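Local coordinates for aspartate-semialdehyde dehydrogenase (PDB 2YV3), which probably catalyses the NADPH-dependent reductive dephosphorylation of L-aspartyl-4-phosphate to L-aspartate semialdehyde, a step toward lysine, methionine and threonine, at residues K260-P263 with G264-V267. Numbering follows the deposited sequence.
Sequences KEAP and GVEV
A chain reversal just after helix 252-259 brings K260 against V267 at the surface of the dimerisation domain. Its two limbs, 260-263 and 264-267, run 166° apart and turn at P263-G264. The separation of K260 CA from V267 CA, 5.9 Å, shows that the limbs have come back beside each other. G264 supports the turn with a positive phi of 41°, a conformation that favours glycine. V265 N lies near P263 O, but the angle there is too poor for a hydrogen bond; the contacts described here are made by side chains.

At the open end the K260 chain bends at its second and fourth torsions, bringing its far end back toward V267 and across the isopropyl group at about a right angle. K260 CD is 4.2 Å from V267 CB, and K260 CE is 4.0 Å from V267 CG1; the ammonium position is modelled too close to be trusted. The other methyl, V267 CG2, lies 3.9 Å from K260 N, so the two branches meet different parts of the lysine. Nearer the turn, V265 points its CB toward the 260-263 limb, and its CG1 lies on the side of A262, where the modelled spacing is too short to be relied on. V265 CB is 3.5 Å from P263 O.

V265 also packs on V288 and V290 of strand 288-295, while E266 forms a salt bridge with K285. The arrangement is a hairpin-like loop reversal without regular strand pairing, a loop after helix 252-259 that packs through V265 on strand 288-295, an edge strand of the domain's mixed sheet within this chain, away from the predicted catalytic residues.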
ATOM      1  N   LYS A 260      -0.553  -8.457  23.083  1.00 23.66           N
ATOM      2  CA  LYS A 260       0.567  -9.248  23.580  1.00 35.14           C
ATOM      3  C   LYS A 260       0.165 -10.610  24.146  1.00 36.96           C
ATOM      4  O   LYS A 260       1.033 -11.441  24.437  1.00 40.17           O
ATOM      5  CB  LYS A 260       1.343  -8.464  24.640  1.00 35.05           C
ATOM      6  CG  LYS A 260       2.547  -7.694  24.112  1.00 34.07           C
ATOM      7  CD  LYS A 260       3.693  -8.630  23.801  1.00 25.13           C
ATOM      8  CE  LYS A 260       5.019  -7.884  23.653  1.00 44.48           C
ATOM      9  NZ  LYS A 260       5.072  -6.931  22.489  1.00 43.57           N
ATOM     10  N   GLU A 261      -1.139 -10.851  24.271  1.00 34.74           N
ATOM     11  CA  GLU A 261      -1.639 -12.120  24.795  1.00 30.37           C
ATOM     12  C   GLU A 261      -2.323 -13.026  23.783  1.00 28.78           C
ATOM     13  O   GLU A 261      -2.351 -14.244  23.950  1.00 36.44           O
ATOM     14  CB  GLU A 261      -2.606 -11.864  25.941  1.00 42.41           C
ATOM     15  CG  GLU A 261      -1.916 -11.367  27.175  1.00 50.55           C
ATOM     16  CD  GLU A 261      -0.711 -12.210  27.474  1.00 55.61           C
ATOM     17  OE1 GLU A 261      -0.850 -13.458  27.434  1.00 63.56           O
ATOM     18  OE2 GLU A 261       0.367 -11.631  27.738  1.00 55.22           O
ATOM     19  N   ALA A 262      -2.882 -12.437  22.735  1.00 27.97           N
ATOM     20  CA  ALA A 262      -3.576 -13.202  21.707  1.00 27.96           C
ATOM     21  C   ALA A 262      -2.700 -14.291  21.086  1.00 32.49           C
ATOM     22  O   ALA A 262      -1.480 -14.132  20.948  1.00 36.90           O
ATOM     23  CB  ALA A 262      -4.093 -12.260  20.618  1.00 16.06           C
ATOM     24  N   PRO A 263      -3.316 -15.425  20.707  1.00 35.46           N
ATOM     25  CA  PRO A 263      -2.530 -16.504  20.102  1.00 31.93           C
ATOM     26  C   PRO A 263      -2.182 -16.209  18.645  1.00 33.01           C
ATOM     27  O   PRO A 263      -2.816 -15.373  17.997  1.00 34.22           O
ATOM     28  CB  PRO A 263      -3.434 -17.721  20.264  1.00 28.08           C
ATOM     29  CG  PRO A 263      -4.814 -17.130  20.208  1.00 27.23           C
ATOM     30  CD  PRO A 263      -4.697 -15.857  20.993  1.00 30.28           C
ATOM     31  N   GLY A 264      -1.159 -16.888  18.148  1.00 30.01           N
ATOM     32  CA  GLY A 264      -0.735 -16.704  16.777  1.00 29.50           C
ATOM     33  C   GLY A 264      -0.729 -15.277  16.265  1.00 32.62           C
ATOM     34  O   GLY A 264      -1.143 -15.034  15.121  1.00 39.47           O
ATOM     35  N   VAL A 265      -0.251 -14.338  17.079  1.00 22.49           N
ATOM     36  CA  VAL A 265      -0.216 -12.943  16.664  1.00 30.94           C
ATOM     37  C   VAL A 265       0.977 -12.190  17.251  1.00 36.40           C
ATOM     38  O   VAL A 265       0.834 -11.326  18.124  1.00 37.15           O
ATOM     39  CB  VAL A 265      -1.528 -12.231  17.056  1.00 29.70           C
ATOM     40  CG1 VAL A 265      -1.756 -12.387  18.526  1.00 35.48           C
ATOM     41  CG2 VAL A 265      -1.483 -10.753  16.669  1.00 28.34           C
ATOM     42  N   GLU A 266       2.161 -12.516  16.757  1.00 38.87           N
ATOM     43  CA  GLU A 266       3.373 -11.871  17.232  1.00 32.00           C
ATOM     44  C   GLU A 266       3.217 -10.363  17.199  1.00 21.11           C
ATOM     45  O   GLU A 266       2.912  -9.783  16.168  1.00 29.03           O
ATOM     46  CB  GLU A 266       4.562 -12.285  16.358  1.00 32.95           C
ATOM     47  CG  GLU A 266       5.893 -11.676  16.759  1.00 33.91           C
ATOM     48  CD  GLU A 266       7.048 -12.252  15.956  1.00 45.39           C
ATOM     49  OE1 GLU A 266       7.099 -12.026  14.725  1.00 40.41           O
ATOM     50  OE2 GLU A 266       7.905 -12.940  16.557  1.00 55.21           O
ATOM     51  N   VAL A 267       3.382  -9.727  18.344  1.00 24.91           N
ATOM     52  CA  VAL A 267       3.307  -8.283  18.390  1.00 23.74           C
ATOM     53  C   VAL A 267       4.717  -7.851  18.036  1.00 21.98           C
ATOM     54  O   VAL A 267       5.686  -8.377  18.571  1.00 31.57           O
ATOM     55  CB  VAL A 267       2.902  -7.760  19.801  1.00 18.35           C
ATOM     56  CG1 VAL A 267       3.632  -6.459  20.126  1.00 19.62           C
ATOM     57  CG2 VAL A 267       1.413  -7.499  19.834  1.00 15.03           C
TER